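Local coordinates for protein alcohol dehydrogenase (Thermus thermophilus, PDB 2EIH) that binds zinc and probably acts as an oxidoreductase of the zinc-containing alcohol dehydrogenase family, using a nicotinamide adenine dinucleotide cofactor, at residues A[300-303]-A[304-308]; A[184-187]-A[188-192]; A[152-155]-A[156-159]; A[162-165]-A[166-170]. All coordinates share one frame; numbering follows the deposited sequence.

Contact 1: residues A[300-303]-A[304-308]; sequences ILRF and VEEGK
The phenyl ring of Phe303 receives Lys308 at its edge: CD of the lysine lies near the ring plane, 3.8 Å from CD2. Carboxylate oxygen OE1 of Glu306 approaches the same CD2 obliquely, at 4.2 Å. Elsewhere the ring packs on Trp155 and Leu309, and on Gly167 of a second subunit, which suits a large apolar residue at this buried place. Lys308 runs obliquely past the ring edge, its chain extended beyond CG, and this shape carries NZ on to a salt bridge with Glu306 OE1 at 3.1 Å. Methylenes thus meet the ring while the ammonium group stays with a carboxylate at the exposed end. On the next residue, CG2 of Val304 stands 3.2 Å from Ile300 O, one turn back, its beta-branch fitting against that turn. Arg302 turns its polar end to Glu97 of a third subunit in a salt bridge. The backbone closes round one acceptor, Phe303 O, which takes a bond from Lys308 N at 2.9 Å and weaker ones from Gly307 N and Glu306 N. Gly307 N also bonds weakly to Val304 O. With positive phi (93°), Gly307 adopts a conformation in which a beta carbon would crowd the preceding carbonyl oxygen. It is the C-prime residue of a Schellman motif, which ends helix 297-306.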
ATOM      1  N   ILE A 300      -4.729 -20.227  -0.034  1.00 25.11           N
ATOM      2  CA  ILE A 300      -3.920 -21.263  -0.669  1.00 21.23           C
ATOM      3  C   ILE A 300      -4.702 -22.560  -0.872  1.00 20.99           C
ATOM      4  O   ILE A 300      -4.829 -23.029  -1.997  1.00 21.09           O
ATOM      5  CB  ILE A 300      -2.644 -21.536   0.153  1.00 18.33           C
ATOM      6  CG1 ILE A 300      -1.710 -20.332   0.054  1.00 16.55           C
ATOM      7  CG2 ILE A 300      -1.940 -22.787  -0.344  1.00 19.47           C
ATOM      8  CD1 ILE A 300      -0.446 -20.428   0.944  1.00 12.42           C
ATOM      9  N   LEU A 301      -5.243 -23.114   0.210  1.00 21.49           N
ATOM     10  CA  LEU A 301      -6.012 -24.352   0.149  1.00 22.41           C
ATOM     11  C   LEU A 301      -7.232 -24.227  -0.769  1.00 24.35           C
ATOM     12  O   LEU A 301      -7.631 -25.181  -1.434  1.00 26.80           O
ATOM     13  CB  LEU A 301      -6.400 -24.788   1.579  1.00 20.31           C
ATOM     14  CG  LEU A 301      -5.219 -25.171   2.513  1.00 21.81           C
ATOM     15  CD1 LEU A 301      -5.673 -25.343   3.959  1.00 20.54           C
ATOM     16  CD2 LEU A 301      -4.591 -26.458   2.016  1.00 17.73           C
ATOM     17  N   ARG A 302      -7.809 -23.036  -0.820  1.00 26.61           N
ATOM     18  CA  ARG A 302      -8.956 -22.764  -1.691  1.00 27.40           C
ATOM     19  C   ARG A 302      -8.512 -22.937  -3.153  1.00 26.58           C
ATOM     20  O   ARG A 302      -9.160 -23.631  -3.915  1.00 26.67           O
ATOM     21  CB  ARG A 302      -9.462 -21.329  -1.448  1.00 29.13           C
ATOM     22  CG  ARG A 302     -10.975 -21.195  -1.286  1.00 32.60           C
ATOM     23  CD  ARG A 302     -11.328 -20.231  -0.156  1.00 32.02           C
ATOM     24  NE  ARG A 302     -10.638 -18.945  -0.284  1.00 34.09           N
ATOM     25  CZ  ARG A 302     -10.233 -18.223   0.760  1.00 36.40           C
ATOM     26  NH1 ARG A 302     -10.448 -18.669   1.990  1.00 36.75           N
ATOM     27  NH2 ARG A 302      -9.626 -17.053   0.591  1.00 37.65           N
ATOM     28  N   PHE A 303      -7.407 -22.296  -3.531  1.00 27.40           N
ATOM     29  CA  PHE A 303      -6.873 -22.412  -4.890  1.00 27.17           C
ATOM     30  C   PHE A 303      -6.481 -23.862  -5.188  1.00 26.89           C
ATOM     31  O   PHE A 303      -6.578 -24.319  -6.332  1.00 26.22           O
ATOM     32  CB  PHE A 303      -5.647 -21.501  -5.095  1.00 23.89           C
ATOM     33  CG  PHE A 303      -5.976 -20.033  -5.124  1.00 25.75           C
ATOM     34  CD1 PHE A 303      -5.456 -19.168  -4.162  1.00 26.06           C
ATOM     35  CD2 PHE A 303      -6.852 -19.520  -6.084  1.00 25.82           C
ATOM     36  CE1 PHE A 303      -5.809 -17.814  -4.147  1.00 24.18           C
ATOM     37  CE2 PHE A 303      -7.211 -18.163  -6.076  1.00 24.29           C
ATOM     38  CZ  PHE A 303      -6.694 -17.315  -5.112  1.00 24.30           C
ATOM     39  N   VAL A 304      -6.027 -24.584  -4.164  1.00 27.51           N
ATOM     40  CA  VAL A 304      -5.640 -25.980  -4.350  1.00 28.93           C
ATOM     41  C   VAL A 304      -6.859 -26.846  -4.662  1.00 30.83           C
ATOM     42  O   VAL A 304      -6.776 -27.735  -5.495  1.00 32.77           O
ATOM     43  CB  VAL A 304      -4.901 -26.559  -3.113  1.00 27.69           C
ATOM     44  CG1 VAL A 304      -4.639 -28.051  -3.311  1.00 24.92           C
ATOM     45  CG2 VAL A 304      -3.589 -25.834  -2.906  1.00 23.11           C
ATOM     46  N   GLU A 305      -7.986 -26.592  -4.009  1.00 32.99           N
ATOM     47  CA  GLU A 305      -9.178 -27.377  -4.303  1.00 35.00           C
ATOM     48  C   GLU A 305      -9.698 -27.077  -5.699  1.00 34.79           C
ATOM     49  O   GLU A 305     -10.319 -27.926  -6.323  1.00 36.17           O
ATOM     50  CB  GLU A 305     -10.298 -27.102  -3.308  1.00 36.42           C
ATOM     51  CG  GLU A 305     -10.037 -27.620  -1.926  1.00 40.29           C
ATOM     52  CD  GLU A 305     -11.315 -27.840  -1.151  1.00 41.35           C
ATOM     53  OE1 GLU A 305     -12.027 -26.850  -0.883  1.00 41.85           O
ATOM     54  OE2 GLU A 305     -11.616 -29.011  -0.826  1.00 43.80           O
ATOM     55  N   GLU A 306      -9.457 -25.865  -6.180  1.00 34.39           N
ATOM     56  CA  GLU A 306      -9.904 -25.459  -7.511  1.00 34.82           C
ATOM     57  C   GLU A 306      -8.975 -26.026  -8.566  1.00 33.92           C
ATOM     58  O   GLU A 306      -9.353 -26.142  -9.728  1.00 33.92           O
ATOM     59  CB  GLU A 306      -9.884 -23.947  -7.633  1.00 35.14           C
ATOM     60  CG  GLU A 306     -10.939 -23.229  -6.845  1.00 40.93           C
ATOM     61  CD  GLU A 306     -10.672 -21.738  -6.809  1.00 45.52           C
ATOM     62  OE1 GLU A 306     -10.322 -21.160  -7.874  1.00 46.21           O
ATOM     63  OE2 GLU A 306     -10.825 -21.131  -5.721  1.00 46.50           O
ATOM     64  N   GLY A 307      -7.752 -26.345  -8.144  1.00 33.71           N
ATOM     65  CA  GLY A 307      -6.759 -26.897  -9.039  1.00 30.02           C
ATOM     66  C   GLY A 307      -5.881 -25.825  -9.638  1.00 30.62           C
ATOM     67  O   GLY A 307      -5.148 -26.091 -10.587  1.00 32.49           O
ATOM     68  N   LYS A 308      -5.942 -24.610  -9.109  1.00 29.20           N
ATOM     69  CA  LYS A 308      -5.119 -23.531  -9.650  1.00 27.85           C
ATOM     70  C   LYS A 308      -3.704 -23.609  -9.081  1.00 26.82           C
ATOM     71  O   LYS A 308      -2.770 -23.024  -9.629  1.00 25.96           O
ATOM     72  CB  LYS A 308      -5.750 -22.184  -9.320  1.00 32.29           C
ATOM     73  CG  LYS A 308      -7.059 -21.935 -10.061  1.00 37.31           C
ATOM     74  CD  LYS A 308      -7.703 -20.634  -9.600  1.00 41.47           C
ATOM     75  CE  LYS A 308      -8.909 -20.255 -10.443  1.00 42.29           C
ATOM     76  NZ  LYS A 308      -9.525 -18.990  -9.949  1.00 44.21           N
TER

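Contact 2: residues A[184-187]-A[188-192]; sequences IQIA and KLFGA
Ile186 and Phe190, one helical turn apart, run side by side and point the same way. The touching branch of the isoleucine is CG2, 4.0 Å from CD2 of the ring and almost as near to CE2. With chi1 at -68°, CG2 stands anti to the backbone N, while CG1 is beside it and leads the longer branch elsewhere. The ring also meets backbone: Ile186 O lies in its plane at the edge, 3.3 Å from CD2, where the positively polarised ring hydrogens would be expected to face an oxygen. That same oxygen accepts Phe190 N at 3.0 Å. Both side chains are buried against helix 148-161, Ile186 on Ala154, Trp155 and Val158 and Phe190 on Val159, so bulky apolar residues suit them. Ala187 turns instead to Val170 and Val194 of the parallel sheet, where its small methyl fits.

Lys188 behaves differently. Its CG passes 3.3 Å from Ile184 O, and bends at chi2 and chi3 fold the chain back toward the helix end, bringing NZ to Ala192 O at 3.2 Å, in the carbonyl plane. NZ also forms a salt bridge with Asp213. Gly191, with positive phi, is the C-prime residue of a Schellman motif: Ala192 N bonds to Ala187 O at 3.3 Å and Gly191 N to Lys188 O. The ammonium group beside the last turn would probably be favourable to the negative end of the helix dipole, and the motif satisfies polar backbone atoms that would otherwise end the helix without partners.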
ATOM      1  N   ILE A 184       6.485 -20.862  -8.643  1.00 24.74           N
ATOM      2  CA  ILE A 184       6.197 -20.791 -10.066  1.00 24.19           C
ATOM      3  C   ILE A 184       4.685 -20.699 -10.287  1.00 25.21           C
ATOM      4  O   ILE A 184       4.215 -19.880 -11.085  1.00 25.46           O
ATOM      5  CB  ILE A 184       6.810 -22.012 -10.787  1.00 21.51           C
ATOM      6  CG1 ILE A 184       8.339 -21.906 -10.689  1.00 21.87           C
ATOM      7  CG2 ILE A 184       6.356 -22.054 -12.243  1.00 24.76           C
ATOM      8  CD1 ILE A 184       9.097 -23.079 -11.223  1.00 19.21           C
ATOM      9  N   GLN A 185       3.935 -21.520  -9.553  1.00 24.37           N
ATOM     10  CA  GLN A 185       2.471 -21.564  -9.643  1.00 25.79           C
ATOM     11  C   GLN A 185       1.773 -20.329  -9.054  1.00 25.18           C
ATOM     12  O   GLN A 185       0.799 -19.834  -9.613  1.00 23.07           O
ATOM     13  CB  GLN A 185       1.936 -22.826  -8.941  1.00 23.79           C
ATOM     14  CG  GLN A 185       2.416 -24.134  -9.555  1.00 25.76           C
ATOM     15  CD  GLN A 185       1.882 -25.358  -8.844  1.00 23.44           C
ATOM     16  OE1 GLN A 185       0.709 -25.703  -8.969  1.00 25.15           O
ATOM     17  NE2 GLN A 185       2.743 -26.014  -8.079  1.00 24.92           N
ATOM     18  N   ILE A 186       2.256 -19.845  -7.915  1.00 25.12           N
ATOM     19  CA  ILE A 186       1.637 -18.678  -7.312  1.00 24.26           C
ATOM     20  C   ILE A 186       1.919 -17.492  -8.227  1.00 25.95           C
ATOM     21  O   ILE A 186       1.035 -16.669  -8.486  1.00 25.79           O
ATOM     22  CB  ILE A 186       2.191 -18.436  -5.901  1.00 23.16           C
ATOM     23  CG1 ILE A 186       1.711 -19.570  -4.987  1.00 20.80           C
ATOM     24  CG2 ILE A 186       1.723 -17.096  -5.375  1.00 22.49           C
ATOM     25  CD1 ILE A 186       2.330 -19.597  -3.637  1.00 17.31           C
ATOM     26  N   ALA A 187       3.152 -17.429  -8.728  1.00 25.28           N
ATOM     27  CA  ALA A 187       3.564 -16.370  -9.639  1.00 25.87           C
ATOM     28  C   ALA A 187       2.608 -16.291 -10.830  1.00 27.52           C
ATOM     29  O   ALA A 187       2.106 -15.214 -11.161  1.00 30.16           O
ATOM     30  CB  ALA A 187       4.983 -16.623 -10.136  1.00 26.24           C
ATOM     31  N   LYS A 188       2.368 -17.429 -11.479  1.00 25.62           N
ATOM     32  CA  LYS A 188       1.466 -17.455 -12.624  1.00 25.10           C
ATOM     33  C   LYS A 188       0.048 -17.073 -12.199  1.00 26.18           C
ATOM     34  O   LYS A 188      -0.655 -16.357 -12.916  1.00 26.56           O
ATOM     35  CB  LYS A 188       1.453 -18.845 -13.258  1.00 24.86           C
ATOM     36  CG  LYS A 188       2.748 -19.204 -13.979  1.00 27.48           C
ATOM     37  CD  LYS A 188       2.985 -18.310 -15.184  1.00 26.69           C
ATOM     38  CE  LYS A 188       1.805 -18.368 -16.143  1.00 25.40           C
ATOM     39  NZ  LYS A 188       2.057 -17.533 -17.346  1.00 31.70           N
ATOM     40  N   LEU A 189      -0.362 -17.556 -11.030  1.00 24.63           N
ATOM     41  CA  LEU A 189      -1.683 -17.267 -10.499  1.00 23.22           C
ATOM     42  C   LEU A 189      -1.883 -15.746 -10.432  1.00 23.59           C
ATOM     43  O   LEU A 189      -3.003 -15.271 -10.606  1.00 23.95           O
ATOM     44  CB  LEU A 189      -1.829 -17.864  -9.103  1.00 24.11           C
ATOM     45  CG  LEU A 189      -3.214 -18.271  -8.566  1.00 25.32           C
ATOM     46  CD1 LEU A 189      -3.190 -18.130  -7.041  1.00 22.30           C
ATOM     47  CD2 LEU A 189      -4.338 -17.414  -9.135  1.00 24.06           C
ATOM     48  N   PHE A 190      -0.807 -14.993 -10.182  1.00 21.35           N
ATOM     49  CA  PHE A 190      -0.899 -13.546 -10.114  1.00 21.72           C
ATOM     50  C   PHE A 190      -0.601 -12.808 -11.420  1.00 22.89           C
ATOM     51  O   PHE A 190      -0.292 -11.617 -11.405  1.00 21.54           O
ATOM     52  CB  PHE A 190      -0.012 -13.013  -8.981  1.00 22.51           C
ATOM     53  CG  PHE A 190      -0.651 -13.118  -7.630  1.00 21.89           C
ATOM     54  CD1 PHE A 190      -1.212 -12.000  -7.013  1.00 21.71           C
ATOM     55  CD2 PHE A 190      -0.766 -14.359  -7.012  1.00 21.58           C
ATOM     56  CE1 PHE A 190      -1.888 -12.128  -5.793  1.00 21.12           C
ATOM     57  CE2 PHE A 190      -1.437 -14.500  -5.797  1.00 21.35           C
ATOM     58  CZ  PHE A 190      -2.004 -13.384  -5.182  1.00 21.70           C
ATOM     59  N   GLY A 191      -0.679 -13.531 -12.538  1.00 22.63           N
ATOM     60  CA  GLY A 191      -0.484 -12.929 -13.845  1.00 24.41           C
ATOM     61  C   GLY A 191       0.903 -12.644 -14.371  1.00 24.85           C
ATOM     62  O   GLY A 191       1.056 -11.859 -15.303  1.00 25.29           O
ATOM     63  N   ALA A 192       1.918 -13.268 -13.792  1.00 25.00           N
ATOM     64  CA  ALA A 192       3.283 -13.030 -14.248  1.00 25.67           C
ATOM     65  C   ALA A 192       3.702 -13.970 -15.374  1.00 25.65           C
ATOM     66  O   ALA A 192       3.009 -14.936 -15.703  1.00 23.87           O
ATOM     67  CB  ALA A 192       4.253 -13.179 -13.090  1.00 25.42           C
TER

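Contact 3: residues A[152-155]-A[156-159]; sequences LTAW and QMVV
Chi1 of Trp155 (-178°) puts CG anti to the backbone N and chi2 (-73°) turns the indole so that one face meets Val159, the residue one turn on in helix 148-161, which leads into the Rossmann-type nucleotide-binding fold. This i to i+4 contact is a CH-pi interaction: methyl CG2 sits 3.6 Å from the centroid of the five-membered ring and only 11° off its normal. The neighbouring CB of Val159 adds a contact to NE1 at 3.6 Å. A beta-branched residue suits the place because its branching begins close to the backbone, at the height of the indole. Beyond this turn the indole packs against helices 180-189 and 297-306, on Ile300 of the latter, and on Arg165 of a second subunit. With Trp155 replaced by an alanine, Val159 would probably lose the aromatic surface under its methyl, and a gap would be likely to open between these helices.

On another flank Thr153 and Met157 lie side by side. The flexible thioether bends at chi3 and brings its CE to 3.6 Å from Thr153 CG2 and 3.5 Å from Ala154 CA, so that the methyl folds back on the preceding turn. The small Ala154 allows this approach and also packs against helix 180-189. The threonine hydroxyl, which would otherwise be a buried polar group, is bound to Leu149 O. Backbone bonds hold the turns, Val158 N to Ala154 O being 2.9 Å long, and methyl CG2 of Val158 reaches to 3.1 Å from that same Ala154 O.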
ATOM      1  N   LEU A 152       3.165 -21.416   1.980  1.00 22.04           N
ATOM      2  CA  LEU A 152       3.108 -20.185   2.757  1.00 22.02           C
ATOM      3  C   LEU A 152       4.336 -19.320   2.534  1.00 22.12           C
ATOM      4  O   LEU A 152       4.232 -18.103   2.444  1.00 22.56           O
ATOM      5  CB  LEU A 152       2.974 -20.500   4.245  1.00 20.81           C
ATOM      6  CG  LEU A 152       1.594 -21.010   4.649  1.00 20.93           C
ATOM      7  CD1 LEU A 152       1.685 -21.759   5.967  1.00 19.21           C
ATOM      8  CD2 LEU A 152       0.636 -19.832   4.760  1.00 18.54           C
ATOM      9  N   THR A 153       5.497 -19.956   2.446  1.00 20.19           N
ATOM     10  CA  THR A 153       6.743 -19.241   2.247  1.00 18.49           C
ATOM     11  C   THR A 153       6.787 -18.625   0.854  1.00 19.31           C
ATOM     12  O   THR A 153       7.196 -17.482   0.689  1.00 21.44           O
ATOM     13  CB  THR A 153       7.941 -20.184   2.434  1.00 19.11           C
ATOM     14  OG1 THR A 153       7.939 -20.682   3.773  1.00 17.20           O
ATOM     15  CG2 THR A 153       9.248 -19.462   2.158  1.00 13.21           C
ATOM     16  N   ALA A 154       6.355 -19.387  -0.142  1.00 20.56           N
ATOM     17  CA  ALA A 154       6.341 -18.907  -1.514  1.00 19.23           C
ATOM     18  C   ALA A 154       5.327 -17.777  -1.672  1.00 19.30           C
ATOM     19  O   ALA A 154       5.526 -16.853  -2.460  1.00 20.36           O
ATOM     20  CB  ALA A 154       5.991 -20.049  -2.459  1.00 19.61           C
ATOM     21  N   TRP A 155       4.237 -17.853  -0.922  1.00 18.50           N
ATOM     22  CA  TRP A 155       3.193 -16.847  -1.024  1.00 18.90           C
ATOM     23  C   TRP A 155       3.624 -15.487  -0.481  1.00 19.49           C
ATOM     24  O   TRP A 155       3.368 -14.460  -1.110  1.00 18.94           O
ATOM     25  CB  TRP A 155       1.932 -17.339  -0.314  1.00 17.42           C
ATOM     26  CG  TRP A 155       0.788 -16.379  -0.406  1.00 18.94           C
ATOM     27  CD1 TRP A 155       0.653 -15.196   0.258  1.00 18.06           C
ATOM     28  CD2 TRP A 155      -0.400 -16.537  -1.192  1.00 19.02           C
ATOM     29  NE1 TRP A 155      -0.548 -14.616  -0.053  1.00 19.25           N
ATOM     30  CE2 TRP A 155      -1.220 -15.421  -0.938  1.00 19.22           C
ATOM     31  CE3 TRP A 155      -0.860 -17.527  -2.071  1.00 18.87           C
ATOM     32  CZ2 TRP A 155      -2.471 -15.249  -1.545  1.00 20.67           C
ATOM     33  CZ3 TRP A 155      -2.098 -17.364  -2.674  1.00 19.98           C
ATOM     34  CH2 TRP A 155      -2.898 -16.232  -2.399  1.00 19.36           C
ATOM     35  N   GLN A 156       4.278 -15.477   0.677  1.00 19.09           N
ATOM     36  CA  GLN A 156       4.738 -14.217   1.245  1.00 20.36           C
ATOM     37  C   GLN A 156       5.750 -13.580   0.308  1.00 22.27           C
ATOM     38  O   GLN A 156       5.734 -12.370   0.119  1.00 22.72           O
ATOM     39  CB  GLN A 156       5.378 -14.408   2.627  1.00 20.03           C
ATOM     40  CG  GLN A 156       5.752 -13.076   3.288  1.00 20.76           C
ATOM     41  CD  GLN A 156       6.122 -13.189   4.758  1.00 23.34           C
ATOM     42  OE1 GLN A 156       7.300 -13.233   5.105  1.00 27.30           O
ATOM     43  NE2 GLN A 156       5.113 -13.248   5.627  1.00 22.99           N
ATOM     44  N   MET A 157       6.618 -14.393  -0.285  1.00 23.37           N
ATOM     45  CA  MET A 157       7.628 -13.875  -1.198  1.00 25.63           C
ATOM     46  C   MET A 157       7.009 -13.291  -2.473  1.00 25.82           C
ATOM     47  O   MET A 157       7.300 -12.154  -2.845  1.00 27.60           O
ATOM     48  CB  MET A 157       8.637 -14.970  -1.565  1.00 26.43           C
ATOM     49  CG  MET A 157       9.483 -15.452  -0.396  1.00 28.66           C
ATOM     50  SD  MET A 157      10.742 -16.665  -0.923  1.00 32.99           S
ATOM     51  CE  MET A 157       9.736 -18.040  -1.128  1.00 31.34           C
ATOM     52  N   VAL A 158       6.136 -14.060  -3.121  1.00 24.63           N
ATOM     53  CA  VAL A 158       5.475 -13.644  -4.361  1.00 23.65           C
ATOM     54  C   VAL A 158       4.426 -12.544  -4.169  1.00 23.12           C
ATOM     55  O   VAL A 158       4.518 -11.470  -4.758  1.00 24.22           O
ATOM     56  CB  VAL A 158       4.812 -14.880  -5.040  1.00 24.12           C
ATOM     57  CG1 VAL A 158       4.050 -14.469  -6.296  1.00 21.53           C
ATOM     58  CG2 VAL A 158       5.887 -15.905  -5.388  1.00 21.58           C
ATOM     59  N   VAL A 159       3.436 -12.820  -3.331  1.00 22.05           N
ATOM     60  CA  VAL A 159       2.355 -11.879  -3.079  1.00 21.34           C
ATOM     61  C   VAL A 159       2.710 -10.646  -2.217  1.00 23.71           C
ATOM     62  O   VAL A 159       2.629  -9.517  -2.695  1.00 24.02           O
ATOM     63  CB  VAL A 159       1.150 -12.639  -2.474  1.00 19.58           C
ATOM     64  CG1 VAL A 159      -0.030 -11.710  -2.287  1.00 17.42           C
ATOM     65  CG2 VAL A 159       0.771 -13.792  -3.390  1.00 15.80           C
TER

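Contact 4: residues A[162-165]-A[166-170]; sequences LGVR and PGDDV
Val164 and Val170 form the close-packed side, crossing at about a right angle: CG2 of Val170 lies 3.6 Å from CG2 of Val164. Both valines also touch Ala192, and Val164 meets Phe190, so compact branched side chains fit this buried corner. Asp168 joins it to the polar side. Its OD2 accepts Arg165 N at 3.0 Å, the donor coming from above the carboxylate plane, and also forms a salt bridge with Lys238. A leucine in its place would probably leave Arg165 N and Lys238 without this shared acceptor.

The exposed side is looser. Chi1 of Arg165 (66°) sets CG between the backbone N and carbonyl carbon, 3.7 Å from Asp168 OD2, but the chain then leads away, and NE stays 5.7 Å from Asp168 OD1. It packs on Val159 of a second subunit. Gly167 takes positive phi (101°), where a beta carbon would strike the preceding carbonyl oxygen, and Pro166, with phi -55°, suits the second turn position, where its ring fixes that angle. With Asp168 N bonded to Arg165 O at 3.1 Å, the four residues make a type II beta turn leading into strand 169-172 of the Rossmann-type parallel sheet.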
ATOM      1  N   LEU A 162       7.264  -9.534  -3.039  1.00 22.68           N
ATOM      2  CA  LEU A 162       7.484  -9.101  -4.411  1.00 22.55           C
ATOM      3  C   LEU A 162       6.309  -8.355  -5.038  1.00 24.04           C
ATOM      4  O   LEU A 162       6.478  -7.660  -6.045  1.00 24.43           O
ATOM      5  CB  LEU A 162       7.829 -10.307  -5.286  1.00 22.34           C
ATOM      6  CG  LEU A 162       9.098 -11.074  -4.919  1.00 20.53           C
ATOM      7  CD1 LEU A 162       9.029 -12.462  -5.526  1.00 21.87           C
ATOM      8  CD2 LEU A 162      10.334 -10.319  -5.387  1.00 20.19           C
ATOM      9  N   GLY A 163       5.120  -8.501  -4.457  1.00 24.62           N
ATOM     10  CA  GLY A 163       3.952  -7.841  -5.016  1.00 23.95           C
ATOM     11  C   GLY A 163       3.776  -8.173  -6.494  1.00 25.76           C
ATOM     12  O   GLY A 163       3.423  -7.304  -7.298  1.00 27.49           O
ATOM     13  N   VAL A 164       4.013  -9.430  -6.861  1.00 23.76           N
ATOM     14  CA  VAL A 164       3.869  -9.840  -8.252  1.00 24.64           C
ATOM     15  C   VAL A 164       2.490  -9.472  -8.792  1.00 25.57           C
ATOM     16  O   VAL A 164       1.481  -9.628  -8.106  1.00 26.58           O
ATOM     17  CB  VAL A 164       4.134 -11.359  -8.414  1.00 21.44           C
ATOM     18  CG1 VAL A 164       3.693 -11.831  -9.785  1.00 19.98           C
ATOM     19  CG2 VAL A 164       5.624 -11.641  -8.221  1.00 19.76           C
ATOM     20  N   ARG A 165       2.465  -8.952 -10.018  1.00 27.18           N
ATOM     21  CA  ARG A 165       1.225  -8.539 -10.673  1.00 29.03           C
ATOM     22  C   ARG A 165       1.292  -8.892 -12.158  1.00 27.81           C
ATOM     23  O   ARG A 165       2.367  -9.114 -12.700  1.00 26.92           O
ATOM     24  CB  ARG A 165       1.018  -7.030 -10.487  1.00 32.55           C
ATOM     25  CG  ARG A 165       2.056  -6.165 -11.207  1.00 39.47           C
ATOM     26  CD  ARG A 165       2.272  -4.801 -10.537  1.00 43.82           C
ATOM     27  NE  ARG A 165       1.062  -3.976 -10.485  1.00 48.35           N
ATOM     28  CZ  ARG A 165       0.289  -3.841  -9.409  1.00 49.28           C
ATOM     29  NH1 ARG A 165       0.594  -4.477  -8.283  1.00 50.76           N
ATOM     30  NH2 ARG A 165      -0.781  -3.060  -9.449  1.00 49.10           N
ATOM     31  N   PRO A 166       0.143  -8.949 -12.840  1.00 28.65           N
ATOM     32  CA  PRO A 166       0.156  -9.291 -14.271  1.00 28.95           C
ATOM     33  C   PRO A 166       1.062  -8.387 -15.112  1.00 27.97           C
ATOM     34  O   PRO A 166       1.069  -7.170 -14.954  1.00 28.59           O
ATOM     35  CB  PRO A 166      -1.320  -9.204 -14.667  1.00 28.16           C
ATOM     36  CG  PRO A 166      -1.897  -8.254 -13.677  1.00 30.61           C
ATOM     37  CD  PRO A 166      -1.213  -8.602 -12.385  1.00 29.13           C
ATOM     38  N   GLY A 167       1.845  -9.002 -15.992  1.00 28.85           N
ATOM     39  CA  GLY A 167       2.758  -8.247 -16.827  1.00 28.44           C
ATOM     40  C   GLY A 167       4.178  -8.326 -16.295  1.00 29.61           C
ATOM     41  O   GLY A 167       5.140  -7.976 -16.981  1.00 29.92           O
ATOM     42  N   ASP A 168       4.302  -8.782 -15.054  1.00 29.58           N
ATOM     43  CA  ASP A 168       5.600  -8.919 -14.404  1.00 29.49           C
ATOM     44  C   ASP A 168       6.367 -10.103 -14.943  1.00 30.26           C
ATOM     45  O   ASP A 168       5.794 -11.148 -15.266  1.00 32.05           O
ATOM     46  CB  ASP A 168       5.459  -9.175 -12.904  1.00 26.71           C
ATOM     47  CG  ASP A 168       5.382  -7.914 -12.101  1.00 27.70           C
ATOM     48  OD1 ASP A 168       5.479  -6.821 -12.696  1.00 29.55           O
ATOM     49  OD2 ASP A 168       5.219  -8.015 -10.871  1.00 28.20           O
ATOM     50  N   ASP A 169       7.676  -9.936 -15.017  1.00 29.67           N
ATOM     51  CA  ASP A 169       8.547 -11.017 -15.422  1.00 29.18           C
ATOM     52  C   ASP A 169       9.132 -11.513 -14.111  1.00 27.91           C
ATOM     53  O   ASP A 169       9.933 -10.827 -13.474  1.00 27.60           O
ATOM     54  CB  ASP A 169       9.639 -10.510 -16.354  1.00 30.71           C
ATOM     55  CG  ASP A 169       9.203 -10.531 -17.796  1.00 34.30           C
ATOM     56  OD1 ASP A 169       9.286  -9.482 -18.467  1.00 33.76           O
ATOM     57  OD2 ASP A 169       8.773 -11.617 -18.263  1.00 36.05           O
ATOM     58  N   VAL A 170       8.688 -12.690 -13.688  1.00 26.98           N
ATOM     59  CA  VAL A 170       9.168 -13.279 -12.450  1.00 27.39           C
ATOM     60  C   VAL A 170      10.207 -14.361 -12.754  1.00 27.77           C
ATOM     61  O   VAL A 170      10.011 -15.189 -13.643  1.00 29.00           O
ATOM     62  CB  VAL A 170       8.003 -13.906 -11.645  1.00 26.84           C
ATOM     63  CG1 VAL A 170       8.535 -14.551 -10.373  1.00 27.19           C
ATOM     64  CG2 VAL A 170       6.976 -12.842 -11.299  1.00 26.63           C
TER

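From the N terminus, contact 3 comes first, within helix 148-161, and contact 4 follows in the turn leading to strand 169-172. The backbone links them, Val158 O to Val164 N at 3.0 Å. Contact 2 ends the helix of the beta-alpha-beta unit formed by strands 169-172 and 193-198, and Gly191 O probably bonds to Gly167 N of contact 4. Contact 1 ends helix 297-306 much later in the chain. All four are local and in series, so none nests or crosses. In space, contact 3 touches each of the others, tying helix 148-161 to helices 180-189 and 297-306. Phe303 also touches Leu189, whereas contacts 1 and 4 stay apart.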